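Local coordinates for protein Alpha/beta hydrolase (Enterobacter asburiae, PDB 6KMO) that probably hydrolyses ester bonds, including those of lipid-like substrates, as an esterase or lipase of the alpha/beta hydrolase superfamily, at residues A30-F35 with G304-Y309; K76-N81 with Y154-W159; V189-K194 with K264-T269. The protein carries 2 engineered substitutions. All coordinates share one frame; numbering follows the deposited sequence. Where two conformers were deposited one is given.

Contact 1 (A30-F35 with G304-Y309)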
loop_
_atom_site.group_PDB
_atom_site.type_symbol
_atom_site.label_atom_id
_atom_site.label_comp_id
_atom_site.label_asym_id
_atom_site.label_seq_id
_atom_site.Cartn_x
_atom_site.Cartn_y
_atom_site.Cartn_z
ATOM N N ALA A 30 -12.200 -7.403 11.143
ATOM C CA ALA A 30 -13.458 -7.446 11.884
ATOM C C ALA A 30 -14.544 -6.650 11.180
ATOM O O ALA A 30 -15.695 -7.093 11.109
ATOM C CB ALA A 30 -13.234 -6.938 13.302
ATOM N N GLY A 31 -14.208 -5.471 10.654
ATOM C CA GLY A 31 -15.194 -4.665 9.966
ATOM C C GLY A 31 -15.669 -5.303 8.674
ATOM O O GLY A 31 -16.848 -5.225 8.329
ATOM N N VAL A 32 -14.757 -5.921 7.929
ATOM C CA VAL A 32 -15.170 -6.599 6.705
ATOM C C VAL A 32 -16.017 -7.816 7.029
ATOM O O VAL A 32 -17.006 -8.095 6.334
ATOM C CB VAL A 32 -13.932 -6.931 5.848
ATOM C CG1 VAL A 32 -14.305 -7.857 4.685
ATOM C CG2 VAL A 32 -13.313 -5.637 5.326
ATOM N N GLN A 33 -15.660 -8.545 8.090
ATOM C CA GLN A 33 -16.461 -9.691 8.505
ATOM C C GLN A 33 -17.866 -9.261 8.905
ATOM O O GLN A 33 -18.841 -9.933 8.557
ATOM C CB GLN A 33 -15.775 -10.424 9.650
ATOM C CG GLN A 33 -16.492 -11.713 10.014
ATOM C CD GLN A 33 -16.417 -12.745 8.921
ATOM O OE1 GLN A 33 -15.335 -13.191 8.554
ATOM N NE2 GLN A 33 -17.563 -13.121 8.384
ATOM N N ALA A 34 -17.995 -8.134 9.603
ATOM C CA ALA A 34 -19.321 -7.644 9.978
ATOM C C ALA A 34 -20.157 -7.367 8.739
ATOM O O ALA A 34 -21.352 -7.701 8.689
ATOM C CB ALA A 34 -19.194 -6.389 10.839
ATOM N N PHE A 35 -19.549 -6.762 7.720
ATOM C CA PHE A 35 -20.252 -6.502 6.472
ATOM C C PHE A 35 -20.659 -7.803 5.800
ATOM O O PHE A 35 -21.797 -7.949 5.349
ATOM C CB PHE A 35 -19.352 -5.674 5.544
ATOM C CG PHE A 35 -19.869 -5.569 4.146
ATOM C CD1 PHE A 35 -20.862 -4.666 3.829
ATOM C CD2 PHE A 35 -19.383 -6.391 3.144
ATOM C CE1 PHE A 35 -21.350 -4.578 2.537
ATOM C CE2 PHE A 35 -19.883 -6.302 1.860
ATOM C CZ PHE A 35 -20.861 -5.390 1.561
ATOM N N GLY A 304 -6.850 -8.494 4.609
ATOM C CA GLY A 304 -8.108 -8.493 5.302
ATOM C C GLY A 304 -9.263 -7.959 4.492
ATOM O O GLY A 304 -10.384 -7.891 5.014
ATOM N N MET A 305 -9.025 -7.572 3.242
ATOM C CA MET A 305 -10.021 -6.898 2.422
ATOM C C MET A 305 -10.671 -7.863 1.437
ATOM O O MET A 305 -10.058 -8.827 0.963
ATOM C CB MET A 305 -9.389 -5.743 1.622
ATOM C CG MET A 305 -8.901 -4.560 2.433
ATOM S SD MET A 305 -10.216 -3.717 3.463
ATOM C CE MET A 305 -9.838 -4.454 5.124
ATOM N N ILE A 306 -11.922 -7.561 1.114
ATOM C CA ILE A 306 -12.625 -8.197 0.023
ATOM C C ILE A 306 -12.542 -7.341 -1.235
ATOM O O ILE A 306 -12.182 -6.165 -1.200
ATOM C CB ILE A 306 -14.113 -8.457 0.378
ATOM C CG1 ILE A 306 -14.799 -7.167 0.814
ATOM C CG2 ILE A 306 -14.229 -9.551 1.421
ATOM C CD1 ILE A 306 -16.294 -7.278 0.900
ATOM N N HIS A 307 -12.914 -7.940 -2.360
ATOM C CA HIS A 307 -13.114 -7.205 -3.598
ATOM C C HIS A 307 -13.946 -5.948 -3.357
ATOM O O HIS A 307 -14.933 -5.960 -2.625
ATOM C CB HIS A 307 -13.832 -8.111 -4.604
ATOM C CG HIS A 307 -13.973 -7.492 -5.950
ATOM N ND1 HIS A 307 -12.906 -7.314 -6.796
ATOM C CD2 HIS A 307 -15.046 -6.931 -6.561
ATOM C CE1 HIS A 307 -13.327 -6.695 -7.894
ATOM N NE2 HIS A 307 -14.620 -6.461 -7.774
ATOM N N ASP A 308 -13.564 -4.850 -4.014
ATOM C CA ASP A 308 -14.330 -3.603 -3.962
ATOM C C ASP A 308 -14.342 -2.991 -2.562
ATOM O O ASP A 308 -15.218 -2.186 -2.234
ATOM C CB ASP A 308 -15.757 -3.767 -4.507
ATOM C CG ASP A 308 -15.883 -3.382 -5.966
ATOM O OD1 ASP A 308 -15.094 -2.553 -6.493
ATOM O OD2 ASP A 308 -16.847 -3.889 -6.593
ATOM N N TYR A 309 -13.310 -3.265 -1.762
ATOM C CA TYR A 309 -13.231 -2.672 -0.433
ATOM C C TYR A 309 -13.332 -1.158 -0.509
ATOM O O TYR A 309 -14.014 -0.531 0.309
ATOM C CB TYR A 309 -11.961 -3.106 0.314
ATOM C CG TYR A 309 -10.625 -2.806 -0.354
ATOM C CD1 TYR A 309 -10.041 -3.734 -1.188
ATOM C CD2 TYR A 309 -9.944 -1.626 -0.116
ATOM C CE1 TYR A 309 -8.817 -3.488 -1.801
ATOM C CE2 TYR A 309 -8.708 -1.358 -0.730
ATOM C CZ TYR A 309 -8.154 -2.312 -1.566
ATOM O OH TYR A 309 -6.955 -2.107 -2.226
#
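Val32 sets its two methyls against the carbonyl O of Gly304 and the side chains of Met305 and Ile306. CG1, anti to the backbone N (chi1 170°), lies 3.7 Å from Ile306 CG2, while the Val32 CG2 branch reaches Met305 CE at the same 3.7 Å. The Gly304 O touches both methyls and is nearer to Val32 CG2, at 3.7 Å, a van der Waals contact without a hydrogen bond. The Val32 and Ile306 side chains slide past each other in opposite senses, whereas Met305 crosses Val32 at about a right angle. Met305 sends its CB away from the helix, but bends at chi2 and chi3 bring its methyl back to the valine; its CG lies over one face of the Tyr309 ring, toward the rim. One turn further along the helix, the Phe35 and Ile306 side chains cross at about a right angle, with Ile306 CD1 placed obliquely to the ring, 3.8 Å from Phe35 CE2.

This apolar seam joins helix 30-41, near the amino terminus, to the corner that follows strand 297-302, the last of the central sheet of the alpha/beta hydrolase fold. The turn just beyond the corner carries His307, which touches Ser180 and hydrogen-bonds through ND1 to Asp277, consistent with a Ser-Asp-His catalytic triad of this superfamily. A type II turn from Ile306 to Tyr309 spans the histidine, although its closing bond, Tyr309 N to Ile306 O, is weak at 3.2 Å. The helix is also tied to the neighbouring subunit, where Ala30 N donates to Asp291 OD2 of that second chain.

Contact 2 (K76-N81 with Y154-W159)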
loop_
_atom_site.group_PDB
_atom_site.type_symbol
_atom_site.label_atom_id
_atom_site.label_comp_id
_atom_site.label_asym_id
_atom_site.label_seq_id
_atom_site.Cartn_x
_atom_site.Cartn_y
_atom_site.Cartn_z
ATOM N N LYS A 76 -20.646 17.063 -18.581
ATOM C CA LYS A 76 -20.440 17.496 -19.956
ATOM C C LYS A 76 -20.695 16.310 -20.860
ATOM O O LYS A 76 -20.207 15.209 -20.587
ATOM C CB LYS A 76 -19.017 17.988 -20.174
ATOM C CG LYS A 76 -18.751 18.503 -21.598
ATOM C CD LYS A 76 -17.741 19.648 -21.587
ATOM C CE LYS A 76 -17.406 20.132 -22.978
ATOM N NZ LYS A 76 -18.334 21.206 -23.427
ATOM N N THR A 77 -21.442 16.519 -21.931
ATOM C CA THR A 77 -21.618 15.522 -22.971
ATOM C C THR A 77 -20.754 15.924 -24.153
ATOM O O THR A 77 -20.856 17.049 -24.651
ATOM C CB THR A 77 -23.083 15.408 -23.386
ATOM O OG1 THR A 77 -23.849 14.942 -22.276
ATOM C CG2 THR A 77 -23.239 14.427 -24.539
ATOM N N ILE A 78 -19.890 15.020 -24.588
ATOM C CA ILE A 78 -18.999 15.270 -25.709
ATOM C C ILE A 78 -19.508 14.496 -26.914
ATOM O O ILE A 78 -20.221 13.503 -26.791
ATOM C CB ILE A 78 -17.526 14.925 -25.392
ATOM C CG1 ILE A 78 -17.355 13.433 -25.086
ATOM C CG2 ILE A 78 -17.037 15.774 -24.239
ATOM C CD1 ILE A 78 -15.899 13.005 -24.943
ATOM N N GLN A 79 -19.140 14.980 -28.104
ATOM C CA GLN A 79 -19.503 14.341 -29.364
ATOM C C GLN A 79 -18.223 13.839 -30.025
ATOM O O GLN A 79 -17.353 14.636 -30.389
ATOM C CB GLN A 79 -20.245 15.320 -30.271
ATOM C CG GLN A 79 -21.496 15.919 -29.641
ATOM C CD GLN A 79 -22.614 14.905 -29.445
ATOM O OE1 GLN A 79 -22.763 13.956 -30.222
ATOM N NE2 GLN A 79 -23.413 15.107 -28.401
ATOM N N VAL A 80 -18.108 12.520 -30.150
ATOM C CA VAL A 80 -16.960 11.863 -30.767
ATOM C C VAL A 80 -17.491 10.947 -31.858
ATOM O O VAL A 80 -18.335 10.080 -31.592
ATOM C CB VAL A 80 -16.130 11.059 -29.746
ATOM C CG1 VAL A 80 -15.699 11.948 -28.592
ATOM C CG2 VAL A 80 -16.902 9.840 -29.219
ATOM N N ASN A 81 -17.024 11.135 -33.085
ATOM C CA ASN A 81 -17.379 10.236 -34.179
ATOM C C ASN A 81 -18.893 9.987 -34.212
ATOM O O ASN A 81 -19.359 8.851 -34.243
ATOM C CB ASN A 81 -16.611 8.912 -34.052
ATOM C CG ASN A 81 -15.166 9.032 -34.493
ATOM O OD1 ASN A 81 -14.839 8.775 -35.650
ATOM N ND2 ASN A 81 -14.294 9.428 -33.572
ATOM N N TYR A 154 -11.651 5.023 -24.528
ATOM C CA TYR A 154 -10.495 5.557 -25.247
ATOM C C TYR A 154 -10.824 6.895 -25.915
ATOM O O TYR A 154 -10.044 7.851 -25.831
ATOM C CB TYR A 154 -9.943 4.551 -26.272
ATOM C CG TYR A 154 -8.832 5.165 -27.084
ATOM C CD1 TYR A 154 -7.576 5.330 -26.555
ATOM C CD2 TYR A 154 -9.076 5.667 -28.344
ATOM C CE1 TYR A 154 -6.555 5.936 -27.264
ATOM C CE2 TYR A 154 -8.073 6.282 -29.062
ATOM C CZ TYR A 154 -6.821 6.405 -28.520
ATOM O OH TYR A 154 -5.832 7.015 -29.257
ATOM N N GLU A 155 -11.973 6.974 -26.587
ATOM C CA GLU A 155 -12.346 8.221 -27.243
ATOM C C GLU A 155 -12.488 9.354 -26.235
ATOM O O GLU A 155 -12.076 10.490 -26.501
ATOM C CB GLU A 155 -13.633 8.022 -28.044
ATOM C CG GLU A 155 -13.477 7.150 -29.294
ATOM C CD GLU A 155 -12.683 7.811 -30.406
ATOM O OE1 GLU A 155 -12.511 9.043 -30.391
ATOM O OE2 GLU A 155 -12.237 7.084 -31.320
ATOM N N ALA A 156 -13.060 9.077 -25.069
ATOM C CA ALA A 156 -13.183 10.119 -24.043
ATOM C C ALA A 156 -11.814 10.547 -23.511
ATOM O O ALA A 156 -11.587 11.731 -23.227
ATOM C CB ALA A 156 -14.068 9.622 -22.903
ATOM N N THR A 157 -10.885 9.594 -23.372
ATOM C CA THR A 157 -9.528 9.896 -22.937
ATOM C C THR A 157 -8.831 10.796 -23.944
ATOM O O THR A 157 -8.201 11.804 -23.575
ATOM C CB THR A 157 -8.762 8.577 -22.758
ATOM O OG1 THR A 157 -9.398 7.772 -21.736
ATOM C CG2 THR A 157 -7.326 8.816 -22.354
ATOM N N LYS A 158 -8.930 10.437 -25.224
ATOM C CA LYS A 158 -8.377 11.271 -26.286
ATOM C C LYS A 158 -8.989 12.665 -26.258
ATOM O O LYS A 158 -8.281 13.664 -26.439
ATOM C CB LYS A 158 -8.613 10.596 -27.636
ATOM C CG LYS A 158 -7.964 11.295 -28.807
ATOM C CD LYS A 158 -8.042 10.430 -30.064
ATOM C CE LYS A 158 -7.832 11.263 -31.326
ATOM N NZ LYS A 158 -8.744 12.442 -31.384
ATOM N N TRP A 159 -10.294 12.757 -26.016
ATOM C CA TRP A 159 -10.957 14.057 -25.978
ATOM C C TRP A 159 -10.408 14.923 -24.849
ATOM O O TRP A 159 -10.106 16.110 -25.040
ATOM C CB TRP A 159 -12.476 13.904 -25.865
ATOM C CG TRP A 159 -13.170 15.240 -25.914
ATOM C CD1 TRP A 159 -13.635 15.872 -27.034
ATOM C CD2 TRP A 159 -13.445 16.104 -24.815
ATOM N NE1 TRP A 159 -14.196 17.077 -26.690
ATOM C CE2 TRP A 159 -14.088 17.252 -25.338
ATOM C CE3 TRP A 159 -13.219 16.025 -23.439
ATOM C CZ2 TRP A 159 -14.497 18.310 -24.530
ATOM C CZ3 TRP A 159 -13.638 17.084 -22.635
ATOM C CH2 TRP A 159 -14.265 18.210 -23.191
HETATM O O HOH W 1 -11.486 10.174 -32.493
#
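Glu155 OE1 accepts a hydrogen bond of 2.6 Å from a water that in turn takes a weak one, 3.1 Å, from Asn81 ND2. The two side chains do not bond directly, since Asn81 ND2 and Glu155 OE1 stand 3.7 Å apart, and the water bridges them. Their amide and carboxylate planes are turned 67° against each other. Next along the strand from Asn81, Val80 CG2 meets Glu155 CB at 3.9 Å; the same glutamate therefore offers its aliphatic root to the valine and its charged tip to the water.

The apolar centre is Ile78 on Trp159. With CG2 anti to the carbonyl carbon, the isoleucine drops that methyl over the middle of the indole's six-membered ring, 3.5 Å from Ile78 CG2 to the Trp159 ring centroid and only 11° off the normal, a CH-pi contact. On its other branch, Ile78 CD1 lies 3.7 Å from Trp159 CB, at the root of the indole, and touches Ala156. Lys76 crosses Trp159 at about a right angle, its CE, oblique to the ring, 3.7 Å from Trp159 CH2; its ammonium has a weak, long ion pair with Glu166.

The contact packs edge strand 71-80 of the central sheet against helix 148-163, the two short axes crossing at 103° with 9.5 Å between them. Every second residue (Lys76, Ile78, Val80) points its CB at the helix, while Gln79 points away. The chemistry is thus divided: a CH-pi and apolar centre, with carboxylate and amide meeting through a water, one of its two bonds weak, at one end and the lysine at the other.

Contact 3 (V189-K194 with K264-T269); sequences VALQAK and KGFPET
Phe266 is turned so that its ring meets two helix residues in different ways, Leu191 at its edge and Ala190 obliquely. Its CG is anti to the backbone N (chi1 -160°), which carries the ring from a CB that does not itself face the helix to these two side chains. Phe266 CE1 comes within 3.8 Å of Ala190 CB, whereas Leu191 CD2 lies near the ring plane, 4.1 Å from Phe266 CD1. Ala190 CB also stands 3.8 Å from Pro267 CD, so the methyl touches both the Phe266 ring and the Pro267 ring.

At the other end of the contact Lys194 folds over the backbone of Lys264 and Gly265. It starts with CG anti to the backbone N, and bends at chi3 and chi4 lay CD and CE against the Lys264 carbonyl, with Lys194 CD 3.1 Å from Lys264 O. In the conformer described, Lys194 NZ bonds directly to Gln262 O and donates to a water at 2.8 Å. That water lies 2.7 Å from Lys264 O as a donor, though its protons may be shared with other acceptors. Since helix 260-263 ends here, the lysine serves carbonyls at a helix C-terminus, where its charge would be expected to suit the helix dipole. A second deposited conformer makes the details of this lysine less certain.

Beyond the proline, Thr269 OG1 bonds Pro267 O at 2.7 Å from 38° above the carbonyl plane, and also pairs with Asn204 of strand 203-207. The loop thus feeds strand 269-274 of the central sheet beside helix 181-195, which begins within the GxSxG sequence (Gly178, Ser180, Gly182), consistent with the nucleophile elbow of the alpha/beta hydrolase fold.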
loop_
_atom_site.group_PDB
_atom_site.type_symbol
_atom_site.label_atom_id
_atom_site.label_comp_id
_atom_site.label_asym_id
_atom_site.label_seq_id
_atom_site.Cartn_x
_atom_site.Cartn_y
_atom_site.Cartn_z
ATOM N N VAL A 189 -7.512 0.896 -22.272
ATOM C CA VAL A 189 -7.293 2.226 -22.837
ATOM C C VAL A 189 -5.808 2.479 -23.025
ATOM O O VAL A 189 -5.387 3.022 -24.049
ATOM C CB VAL A 189 -7.964 3.290 -21.954
ATOM C CG1 VAL A 189 -7.520 4.709 -22.349
ATOM C CG2 VAL A 189 -9.470 3.173 -22.061
ATOM N N ALA A 190 -4.987 2.078 -22.057
ATOM C CA ALA A 190 -3.546 2.251 -22.200
ATOM C C ALA A 190 -3.007 1.478 -23.405
ATOM O O ALA A 190 -2.136 1.978 -24.133
ATOM C CB ALA A 190 -2.824 1.843 -20.915
ATOM N N LEU A 191 -3.506 0.266 -23.640
ATOM C CA LEU A 191 -3.026 -0.536 -24.767
ATOM C C LEU A 191 -3.521 0.028 -26.096
ATOM O O LEU A 191 -2.790 0.003 -27.095
ATOM C CB LEU A 191 -3.434 -1.991 -24.588
ATOM C CG LEU A 191 -2.704 -2.753 -23.474
ATOM C CD1 LEU A 191 -3.418 -4.036 -23.121
ATOM C CD2 LEU A 191 -1.250 -3.005 -23.846
ATOM N N GLN A 192 -4.737 0.569 -26.137
ATOM C CA GLN A 192 -5.170 1.272 -27.342
ATOM C C GLN A 192 -4.293 2.495 -27.585
ATOM O O GLN A 192 -3.859 2.743 -28.716
ATOM C CB GLN A 192 -6.626 1.710 -27.201
ATOM C CG GLN A 192 -7.639 0.592 -27.318
ATOM C CD GLN A 192 -9.033 1.093 -27.047
ATOM O OE1 GLN A 192 -9.661 1.697 -27.909
ATOM N NE2 GLN A 192 -9.512 0.884 -25.833
ATOM N N ALA A 193 -4.025 3.278 -26.547
ATOM C CA ALA A 193 -3.190 4.467 -26.708
ATOM C C ALA A 193 -1.804 4.108 -27.228
ATOM O O ALA A 193 -1.240 4.833 -28.057
ATOM C CB ALA A 193 -3.117 5.245 -25.396
ATOM N N LYS A 194 -1.244 2.987 -26.784
ATOM C CA LYS A 194 0.050 2.567 -27.310
ATOM C C LYS A 194 -0.060 2.220 -28.787
ATOM O O LYS A 194 0.756 2.662 -29.603
ATOM C CB LYS A 194 0.594 1.387 -26.508
ATOM C CG LYS A 194 1.920 0.850 -27.039
ATOM C CD LYS A 194 2.739 0.171 -25.944
ATOM C CE LYS A 194 2.010 -1.021 -25.347
ATOM N NZ LYS A 194 1.706 -2.073 -26.359
ATOM N N LYS A 264 5.455 -3.751 -23.343
ATOM C CA LYS A 264 6.517 -2.756 -23.307
ATOM C C LYS A 264 5.955 -1.368 -23.596
ATOM O O LYS A 264 5.145 -1.183 -24.507
ATOM C CB LYS A 264 7.587 -3.112 -24.340
ATOM C CG LYS A 264 8.805 -2.206 -24.292
ATOM C CD LYS A 264 9.811 -2.561 -25.393
ATOM C CE LYS A 264 11.011 -1.615 -25.369
ATOM N NZ LYS A 264 12.229 -2.228 -25.973
ATOM N N GLY A 265 6.364 -0.383 -22.801
ATOM C CA GLY A 265 5.899 0.973 -22.971
ATOM C C GLY A 265 4.581 1.306 -22.289
ATOM O O GLY A 265 4.123 2.446 -22.385
ATOM N N PHE A 266 3.965 0.347 -21.604
ATOM C CA PHE A 266 2.757 0.629 -20.826
ATOM C C PHE A 266 3.064 1.744 -19.824
ATOM O O PHE A 266 4.188 1.859 -19.339
ATOM C CB PHE A 266 2.438 -0.660 -20.062
ATOM C CG PHE A 266 1.017 -0.824 -19.540
ATOM C CD1 PHE A 266 -0.011 -1.277 -20.356
ATOM C CD2 PHE A 266 0.747 -0.636 -18.191
ATOM C CE1 PHE A 266 -1.276 -1.495 -19.845
ATOM C CE2 PHE A 266 -0.529 -0.861 -17.672
ATOM C CZ PHE A 266 -1.532 -1.287 -18.497
ATOM N N PRO A 267 2.083 2.583 -19.495
ATOM C CA PRO A 267 2.354 3.668 -18.540
ATOM C C PRO A 267 2.746 3.150 -17.159
ATOM O O PRO A 267 2.403 2.033 -16.763
ATOM C CB PRO A 267 1.028 4.442 -18.475
ATOM C CG PRO A 267 0.325 4.110 -19.778
ATOM C CD PRO A 267 0.741 2.693 -20.093
ATOM N N GLU A 268 3.440 3.997 -16.410
ATOM C CA GLU A 268 3.716 3.705 -15.011
ATOM C C GLU A 268 2.408 3.395 -14.304
ATOM O O GLU A 268 1.391 4.057 -14.536
ATOM C CB GLU A 268 4.425 4.878 -14.344
ATOM C CG GLU A 268 5.756 5.214 -15.012
ATOM C CD GLU A 268 6.756 5.913 -14.114
ATOM O OE1 GLU A 268 6.673 5.826 -12.876
ATOM O OE2 GLU A 268 7.666 6.564 -14.678
ATOM N N THR A 269 2.435 2.402 -13.410
ATOM C CA THR A 269 1.211 1.806 -12.900
ATOM C C THR A 269 1.299 1.486 -11.419
ATOM O O THR A 269 2.343 1.050 -10.919
ATOM C CB THR A 269 0.912 0.520 -13.692
ATOM O OG1 THR A 269 0.611 0.846 -15.052
ATOM C CG2 THR A 269 -0.264 -0.247 -13.146
HETATM O O HOH W 2 4.431 -2.530 -26.793
#

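Overall arrangement
Contacts 2 and 3 adjoin, their centres about 19 Å apart, because helices 148-163 and 181-195 pack side by side: Tyr154 CB lies 3.3 Å from Gln192 OE1, and Thr157 meets Val189. Contact 1 sits on the opposite side of the chain's centre, about 36 Å from contact 2 and 31 Å from contact 3 between centres; both are nested in the long loop that it closes. The probable active site links contact 1 to contact 3: His307, within segment 304-309, touches Ser180, and the helix that starts just after Ser180 carries residues 189-194. Contact 2 lies on outermost strand 71-80, its nearest atoms about 19 Å from contact 1.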